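Local coordinates for sulfate adenylyltransferase, adenylylsulfate kinase (PDB 3CR8), which phosphorylates adenosine 5'-phosphosulfate with ATP to give 3'-phosphoadenylyl sulfate, as a hexameric APS kinase that lacks ATP sulfurylase activity, at residues G77-T85 with R244-V252; A178-S186 with L300-Y308. All coordinates share one frame; numbering follows the deposited sequence.

Contact 1: residues G77-T85 with R244-V252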
loop_
_atom_site.group_PDB
_atom_site.type_symbol
_atom_site.label_atom_id
_atom_site.label_comp_id
_atom_site.label_asym_id
_atom_site.label_seq_id
_atom_site.Cartn_x
_atom_site.Cartn_y
_atom_site.Cartn_z
ATOM N N GLY A 77 2.756 31.036 58.042
ATOM C CA GLY A 77 3.205 29.740 58.527
ATOM C C GLY A 77 2.641 28.633 57.648
ATOM O O GLY A 77 2.961 27.458 57.828
ATOM N N SER A 78 1.791 29.016 56.698
ATOM C CA SER A 78 1.296 28.106 55.671
ATOM C C SER A 78 2.463 27.481 54.931
ATOM O O SER A 78 3.585 28.028 54.877
ATOM C CB SER A 78 0.403 28.853 54.678
ATOM O OG SER A 78 0.932 30.139 54.366
ATOM N N PHE A 79 2.213 26.326 54.339
ATOM C CA PHE A 79 3.322 25.625 53.729
ATOM C C PHE A 79 3.731 26.214 52.364
ATOM O O PHE A 79 2.878 26.461 51.527
ATOM C CB PHE A 79 3.027 24.117 53.615
ATOM C CG PHE A 79 3.991 23.413 52.726
ATOM C CD1 PHE A 79 5.262 23.088 53.168
ATOM C CD2 PHE A 79 3.661 23.174 51.417
ATOM C CE1 PHE A 79 6.143 22.497 52.335
ATOM C CE2 PHE A 79 4.556 22.594 50.580
ATOM C CZ PHE A 79 5.794 22.250 51.038
ATOM N N TRP A 80 5.025 26.418 52.126
ATOM C CA TRP A 80 5.450 26.805 50.792
ATOM C C TRP A 80 6.859 26.363 50.469
ATOM O O TRP A 80 7.808 26.851 51.071
ATOM C CB TRP A 80 5.303 28.323 50.573
ATOM C CG TRP A 80 5.597 28.700 49.155
ATOM C CD1 TRP A 80 6.828 28.909 48.604
ATOM C CD2 TRP A 80 4.646 28.848 48.089
ATOM N NE1 TRP A 80 6.701 29.207 47.277
ATOM C CE2 TRP A 80 5.377 29.165 46.927
ATOM C CE3 TRP A 80 3.249 28.740 48.007
ATOM C CZ2 TRP A 80 4.767 29.375 45.697
ATOM C CZ3 TRP A 80 2.646 28.955 46.792
ATOM C CH2 TRP A 80 3.407 29.274 45.647
ATOM N N PRO A 81 6.990 25.474 49.473
ATOM C CA PRO A 81 8.246 24.749 49.206
ATOM C C PRO A 81 9.435 25.628 48.802
ATOM O O PRO A 81 10.550 25.387 49.281
ATOM C CB PRO A 81 7.863 23.814 48.042
ATOM C CG PRO A 81 6.665 24.513 47.401
ATOM C CD PRO A 81 5.903 25.036 48.575
ATOM N N SER A 82 9.209 26.618 47.943
ATOM C CA SER A 82 10.333 27.225 47.230
ATOM C C SER A 82 10.232 28.751 46.977
ATOM O O SER A 82 9.170 29.267 46.642
ATOM C CB SER A 82 10.560 26.446 45.921
ATOM O OG SER A 82 11.773 26.813 45.296
ATOM N N PRO A 83 11.345 29.476 47.126
ATOM C CA PRO A 83 11.402 30.927 46.903
ATOM C C PRO A 83 10.940 31.399 45.519
ATOM O O PRO A 83 11.587 31.062 44.502
ATOM C CB PRO A 83 12.894 31.246 47.061
ATOM C CG PRO A 83 13.405 30.189 47.882
ATOM C CD PRO A 83 12.658 28.942 47.484
ATOM N N ILE A 84 9.859 32.185 45.486
ATOM C CA ILE A 84 9.473 32.882 44.252
ATOM C C ILE A 84 10.097 34.263 44.231
ATOM O O ILE A 84 9.820 35.088 45.086
ATOM C CB ILE A 84 7.967 33.027 44.075
ATOM C CG1 ILE A 84 7.254 31.694 44.320
ATOM C CG2 ILE A 84 7.691 33.544 42.673
ATOM C CD1 ILE A 84 7.714 30.576 43.393
ATOM N N THR A 85 10.958 34.507 43.258
ATOM C CA THR A 85 11.706 35.743 43.254
ATOM C C THR A 85 11.999 36.219 41.828
ATOM O O THR A 85 12.129 35.392 40.899
ATOM C CB THR A 85 12.994 35.597 44.095
ATOM O OG1 THR A 85 13.534 36.889 44.386
ATOM C CG2 THR A 85 14.012 34.771 43.368
ATOM N N ARG A 244 11.508 20.317 46.659
ATOM C CA ARG A 244 10.801 21.534 46.926
ATOM C C ARG A 244 10.160 21.780 45.612
ATOM O O ARG A 244 8.978 21.999 45.518
ATOM C CB ARG A 244 11.758 22.667 47.251
ATOM C CG ARG A 244 12.861 22.274 48.135
ATOM C CD ARG A 244 13.482 21.046 47.563
ATOM N NE ARG A 244 13.925 20.124 48.589
ATOM C CZ ARG A 244 15.183 19.757 48.745
ATOM N NH1 ARG A 244 16.108 20.229 47.936
ATOM N NH2 ARG A 244 15.516 18.925 49.710
ATOM N N ALA A 245 10.965 21.701 44.578
ATOM C CA ALA A 245 10.501 21.956 43.247
ATOM C C ALA A 245 9.362 21.058 42.882
ATOM O O ALA A 245 8.422 21.465 42.259
ATOM C CB ALA A 245 11.603 21.760 42.301
ATOM N N LEU A 246 9.458 19.809 43.246
ATOM C CA LEU A 246 8.440 18.896 42.846
ATOM C C LEU A 246 7.204 19.277 43.582
ATOM O O LEU A 246 6.115 19.137 43.082
ATOM C CB LEU A 246 8.840 17.490 43.211
ATOM C CG LEU A 246 7.973 16.470 42.513
ATOM C CD1 LEU A 246 7.674 15.382 43.457
ATOM C CD2 LEU A 246 6.721 17.143 42.114
ATOM N N LEU A 247 7.389 19.768 44.794
ATOM C CA LEU A 247 6.283 20.235 45.627
ATOM C C LEU A 247 5.637 21.525 45.109
ATOM O O LEU A 247 4.461 21.790 45.365
ATOM C CB LEU A 247 6.731 20.403 47.072
ATOM C CG LEU A 247 6.870 19.091 47.838
ATOM C CD1 LEU A 247 7.671 19.287 49.111
ATOM C CD2 LEU A 247 5.485 18.521 48.128
ATOM N N LEU A 248 6.412 22.328 44.385
ATOM C CA LEU A 248 5.893 23.546 43.795
ATOM C C LEU A 248 4.959 23.135 42.669
ATOM O O LEU A 248 3.832 23.647 42.568
ATOM C CB LEU A 248 7.029 24.415 43.250
ATOM C CG LEU A 248 6.892 25.947 43.347
ATOM C CD1 LEU A 248 7.695 26.683 42.275
ATOM C CD2 LEU A 248 5.467 26.375 43.264
ATOM N N ARG A 249 5.431 22.207 41.833
ATOM C CA ARG A 249 4.692 21.807 40.654
ATOM C C ARG A 249 3.353 21.245 41.080
ATOM O O ARG A 249 2.326 21.490 40.446
ATOM C CB ARG A 249 5.499 20.817 39.826
ATOM C CG ARG A 249 6.585 21.488 39.020
ATOM C CD ARG A 249 7.586 20.493 38.526
ATOM N NE ARG A 249 6.936 19.407 37.812
ATOM C CZ ARG A 249 7.457 18.196 37.695
ATOM N NH1 ARG A 249 8.622 17.930 38.267
ATOM N NH2 ARG A 249 6.810 17.256 37.025
ATOM N N ALA A 250 3.373 20.513 42.187
ATOM C CA ALA A 250 2.152 20.012 42.827
ATOM C C ALA A 250 1.216 21.151 43.195
ATOM O O ALA A 250 -0.006 21.002 43.120
ATOM C CB ALA A 250 2.496 19.267 44.062
ATOM N N ILE A 251 1.789 22.280 43.623
ATOM C CA ILE A 251 0.984 23.435 43.995
ATOM C C ILE A 251 0.419 24.106 42.780
ATOM O O ILE A 251 -0.755 24.462 42.775
ATOM C CB ILE A 251 1.747 24.471 44.814
ATOM C CG1 ILE A 251 2.271 23.837 46.111
ATOM C CG2 ILE A 251 0.843 25.660 45.121
ATOM C CD1 ILE A 251 2.595 24.810 47.233
ATOM N N VAL A 252 1.225 24.276 41.740
ATOM C CA VAL A 252 0.659 24.875 40.543
ATOM C C VAL A 252 -0.329 23.903 39.913
ATOM O O VAL A 252 -1.341 24.319 39.347
ATOM C CB VAL A 252 1.717 25.379 39.535
ATOM C CG1 VAL A 252 3.094 25.510 40.191
ATOM C CG2 VAL A 252 1.762 24.499 38.320
#

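Contact 2: residues A178-S186 with L300-Y308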
loop_
_atom_site.group_PDB
_atom_site.type_symbol
_atom_site.label_atom_id
_atom_site.label_comp_id
_atom_site.label_asym_id
_atom_site.label_seq_id
_atom_site.Cartn_x
_atom_site.Cartn_y
_atom_site.Cartn_z
ATOM N N ALA A 178 5.406 4.368 25.808
ATOM C CA ALA A 178 5.477 4.021 27.231
ATOM C C ALA A 178 4.792 5.037 28.154
ATOM O O ALA A 178 3.954 4.685 28.997
ATOM C CB ALA A 178 6.919 3.821 27.667
ATOM N N GLN A 179 5.178 6.296 28.034
ATOM C CA GLN A 179 4.489 7.303 28.806
ATOM C C GLN A 179 2.990 7.326 28.456
ATOM O O GLN A 179 2.145 7.310 29.341
ATOM C CB GLN A 179 5.145 8.683 28.660
ATOM C CG GLN A 179 6.062 8.855 27.462
ATOM C CD GLN A 179 7.442 8.316 27.705
ATOM O OE1 GLN A 179 7.753 7.867 28.800
ATOM N NE2 GLN A 179 8.279 8.348 26.681
ATOM N N TYR A 180 2.665 7.341 27.171
ATOM C CA TYR A 180 1.276 7.301 26.744
ATOM C C TYR A 180 0.530 6.141 27.402
ATOM O O TYR A 180 -0.498 6.357 28.016
ATOM C CB TYR A 180 1.183 7.226 25.214
ATOM C CG TYR A 180 -0.135 6.711 24.676
ATOM C CD1 TYR A 180 -1.188 7.572 24.420
ATOM C CD2 TYR A 180 -0.315 5.364 24.409
ATOM C CE1 TYR A 180 -2.390 7.103 23.922
ATOM C CE2 TYR A 180 -1.513 4.877 23.932
ATOM C CZ TYR A 180 -2.545 5.749 23.682
ATOM O OH TYR A 180 -3.728 5.260 23.172
ATOM N N GLU A 181 1.039 4.913 27.291
ATOM C CA GLU A 181 0.332 3.764 27.875
ATOM C C GLU A 181 0.204 3.867 29.414
ATOM O O GLU A 181 -0.822 3.484 29.991
ATOM C CB GLU A 181 0.927 2.415 27.412
ATOM C CG GLU A 181 0.299 1.856 26.111
ATOM C CD GLU A 181 0.963 0.544 25.628
ATOM O OE1 GLU A 181 0.838 0.197 24.426
ATOM O OE2 GLU A 181 1.620 -0.144 26.444
ATOM N N PHE A 182 1.223 4.414 30.073
ATOM C CA PHE A 182 1.195 4.553 31.531
ATOM C C PHE A 182 0.274 5.618 32.042
ATOM O O PHE A 182 -0.241 5.488 33.135
ATOM C CB PHE A 182 2.571 4.856 32.103
ATOM C CG PHE A 182 2.530 5.228 33.559
ATOM C CD1 PHE A 182 2.421 4.250 34.545
ATOM C CD2 PHE A 182 2.566 6.554 33.950
ATOM C CE1 PHE A 182 2.376 4.598 35.885
ATOM C CE2 PHE A 182 2.524 6.904 35.294
ATOM C CZ PHE A 182 2.430 5.926 36.256
ATOM N N CYS A 183 0.137 6.707 31.289
ATOM C CA CYS A 183 -0.856 7.743 31.587
ATOM C C CYS A 183 -2.225 7.106 31.512
ATOM O O CYS A 183 -3.019 7.216 32.431
ATOM C CB CYS A 183 -0.797 8.906 30.585
ATOM S SG CYS A 183 0.398 10.192 30.986
ATOM N N LEU A 184 -2.490 6.411 30.416
ATOM C CA LEU A 184 -3.793 5.803 30.203
ATOM C C LEU A 184 -4.200 4.973 31.380
ATOM O O LEU A 184 -5.328 5.089 31.829
ATOM C CB LEU A 184 -3.821 4.954 28.935
ATOM C CG LEU A 184 -4.132 5.816 27.726
ATOM C CD1 LEU A 184 -4.652 4.938 26.602
ATOM C CD2 LEU A 184 -5.142 6.857 28.152
ATOM N N LYS A 185 -3.304 4.132 31.884
ATOM C CA LYS A 185 -3.701 3.291 33.015
ATOM C C LYS A 185 -3.731 4.049 34.351
ATOM O O LYS A 185 -4.555 3.746 35.222
ATOM C CB LYS A 185 -2.928 1.957 33.109
ATOM C CG LYS A 185 -1.447 2.076 33.373
ATOM C CD LYS A 185 -0.999 1.120 34.479
ATOM C CE LYS A 185 -1.400 -0.334 34.213
ATOM N NZ LYS A 185 -0.691 -1.285 35.134
ATOM N N SER A 186 -2.871 5.050 34.517
ATOM C CA SER A 186 -2.927 5.835 35.752
ATOM C C SER A 186 -4.281 6.491 35.839
ATOM O O SER A 186 -4.886 6.523 36.905
ATOM C CB SER A 186 -1.840 6.903 35.821
ATOM O OG SER A 186 -0.530 6.357 35.818
ATOM N N LEU A 300 0.570 12.691 44.254
ATOM C CA LEU A 300 1.503 12.571 43.160
ATOM C C LEU A 300 1.989 11.108 42.960
ATOM O O LEU A 300 2.569 10.481 43.846
ATOM C CB LEU A 300 2.627 13.626 43.258
ATOM C CG LEU A 300 3.623 13.500 44.394
ATOM C CD1 LEU A 300 4.270 14.806 44.615
ATOM C CD2 LEU A 300 2.919 13.077 45.651
ATOM N N ILE A 301 1.690 10.575 41.780
ATOM C CA ILE A 301 2.042 9.225 41.427
ATOM C C ILE A 301 3.337 9.246 40.658
ATOM O O ILE A 301 3.579 10.151 39.871
ATOM C CB ILE A 301 0.954 8.566 40.560
ATOM C CG1 ILE A 301 1.251 8.775 39.086
ATOM C CG2 ILE A 301 -0.471 9.090 40.905
ATOM C CD1 ILE A 301 -0.003 8.641 38.212
ATOM N N ALA A 302 4.186 8.258 40.895
ATOM C CA ALA A 302 5.505 8.251 40.285
ATOM C C ALA A 302 5.546 7.447 38.979
ATOM O O ALA A 302 4.758 6.516 38.759
ATOM C CB ALA A 302 6.519 7.747 41.255
ATOM N N TYR A 303 6.467 7.831 38.103
ATOM C CA TYR A 303 6.588 7.174 36.818
ATOM C C TYR A 303 7.650 6.067 36.862
ATOM O O TYR A 303 8.837 6.337 37.047
ATOM C CB TYR A 303 6.910 8.198 35.740
ATOM C CG TYR A 303 7.006 7.612 34.355
ATOM C CD1 TYR A 303 5.906 7.002 33.754
ATOM C CD2 TYR A 303 8.192 7.668 33.646
ATOM C CE1 TYR A 303 5.997 6.470 32.493
ATOM C CE2 TYR A 303 8.289 7.142 32.389
ATOM C CZ TYR A 303 7.202 6.549 31.812
ATOM O OH TYR A 303 7.337 6.026 30.545
ATOM N N PRO A 304 7.217 4.810 36.683
ATOM C CA PRO A 304 8.088 3.657 36.900
ATOM C C PRO A 304 8.913 3.330 35.665
ATOM O O PRO A 304 8.632 3.884 34.600
ATOM C CB PRO A 304 7.089 2.523 37.162
ATOM C CG PRO A 304 5.696 3.075 36.798
ATOM C CD PRO A 304 5.882 4.417 36.202
ATOM N N ARG A 305 9.871 2.439 35.770
ATOM C CA ARG A 305 10.444 1.919 34.567
ATOM C C ARG A 305 9.325 1.148 33.889
ATOM O O ARG A 305 8.848 0.172 34.434
ATOM C CB ARG A 305 11.620 1.011 34.886
ATOM N N MET A 306 8.891 1.643 32.733
ATOM C CA MET A 306 8.062 0.962 31.763
ATOM C C MET A 306 8.884 0.011 30.902
ATOM O O MET A 306 9.982 0.361 30.483
ATOM C CB MET A 306 7.347 1.992 30.887
ATOM C CG MET A 306 6.485 2.936 31.677
ATOM S SD MET A 306 5.262 2.099 32.695
ATOM C CE MET A 306 4.066 1.494 31.468
ATOM N N VAL A 307 8.363 -1.190 30.647
ATOM C CA VAL A 307 9.026 -2.109 29.727
ATOM C C VAL A 307 8.003 -2.588 28.717
ATOM O O VAL A 307 6.819 -2.711 29.045
ATOM C CB VAL A 307 9.647 -3.320 30.474
ATOM C CG1 VAL A 307 10.671 -2.863 31.519
ATOM C CG2 VAL A 307 8.567 -4.155 31.132
ATOM N N TYR A 308 8.425 -2.824 27.484
ATOM C CA TYR A 308 7.515 -3.457 26.554
ATOM C C TYR A 308 7.543 -4.960 26.798
ATOM O O TYR A 308 8.598 -5.585 26.692
ATOM C CB TYR A 308 7.908 -3.184 25.127
ATOM C CG TYR A 308 6.979 -3.845 24.156
ATOM C CD1 TYR A 308 5.619 -3.576 24.199
ATOM C CD2 TYR A 308 7.452 -4.732 23.193
ATOM C CE1 TYR A 308 4.743 -4.178 23.315
ATOM C CE2 TYR A 308 6.581 -5.330 22.290
ATOM C CZ TYR A 308 5.221 -5.048 22.355
ATOM O OH TYR A 308 4.330 -5.635 21.473
#

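Contact 1: residues G77-T85 with R244-V252
Pro81 sits on the helix at Arg244, Leu247, Leu248 and Ile251. A loop of the PUA-like domain here docks on helix 244-256 of the ATP-sulfurylase-type domain. No hydrogen bond crosses between the two segments, so the contact rests on apolar packing. Pro81 CB lies 3.7 Å from Leu247 CB and also meets the backbone O of Arg244. Pro81 CG is 4.2 Å from Leu248 CB, close to the backbone of that residue. Pro81 CD meets the end of Ile251, 3.6 Å from Ile251 CD1. The neighbouring aromatic side chains extend the patch. Phe79 CZ reaches Leu247 CD1 at 4.0 Å, and the two side chains cross at about a right angle. Trp80 has its CG trans to the backbone N (chi1 -174°), which swings the six-membered part of the indole to the helix. Trp80 CZ2 meets Leu248 CD2 at 3.9 Å, and Trp80 CE3 meets Ile251 CD1 at 4.1 Å. Replacing Trp80 with alanine would probably open a gap beside Leu248 and Ile251 and leave Ser82 O without its indole donor. Helix 290-296 adds Ile296 against Phe79 and Ile251, while Val68 of helix 62-71 touches Trp80. The indole is tied to its own loop by a bent bond from Trp80 NE1 to Ser82 O (N-H...O 137°), with Ser82 O in the ring plane.

Contact 2: residues A178-S186 with L300-Y308
Phe182 packs against Tyr303, Pro304 and Met306. Helix 177-189 belongs to the HUP-type (Rossmann-like) alpha/beta fold, strand order 3-2-1-4-5, of the ATP-sulfurylase-type region. The chain from edge strand 299-301 of its parallel sheet to strand 306-309 of a small antiparallel sheet covers the helix. The edge of Tyr303 points at the Phe182 face in an offset edge-to-face pair, with centroids 5.2 Å apart and planes at 70°. Pro304 CD makes a CH-pi contact over one face, 3.8 Å from the Phe182 centroid. Met306 SD makes an oblique Met-aromatic contact, 5.0 Å from the Phe182 centroid. The Met306 chain is bent at chi2 (-56°) and chi3 (-72°), which brings Met306 CE to within 3.7 Å of Phe182 CB. At the helix start, Ala178 CB rests on Met306 CB at 3.7 Å. Ile301 CD1 meets Phe182 CZ at 4.1 Å and also touches Ser186. Behind this shell, Ile262 of strand 260-262 backs Phe182 and Ile301, and strand 314-317 backs Met306 and Pro304. Ser186 OG lies above the face away from Pro304, offset toward the rim. Ser186 OG donates to Phe182 O at 2.8 Å, and Ser186 N bonds that oxygen from the other side of the carbonyl plane.

How the contacts relate
Contact 1 joins the PUA-like and ATP-sulfurylase-type regions, while contact 2 lies inside the latter. Both are only partly buried, but contact 1 has more buried residues among those that touch. Their chemistry also differs. Contact 1 sets a proline and two aromatic side chains against the aliphatic groups of a helix. Contact 2 is centred on one aromatic ring, with edge-to-face, CH-pi and sulfur contacts around it. They hold different helices. Leu300, on the strand of contact 2, packs on helix 244-256, the helix that contact 1 uses on another side; its CD1 is 3.6 Å from Leu246 CD1. Ile301 faces helix 177-189 instead. The centres of the two contacts are about 25 Å apart.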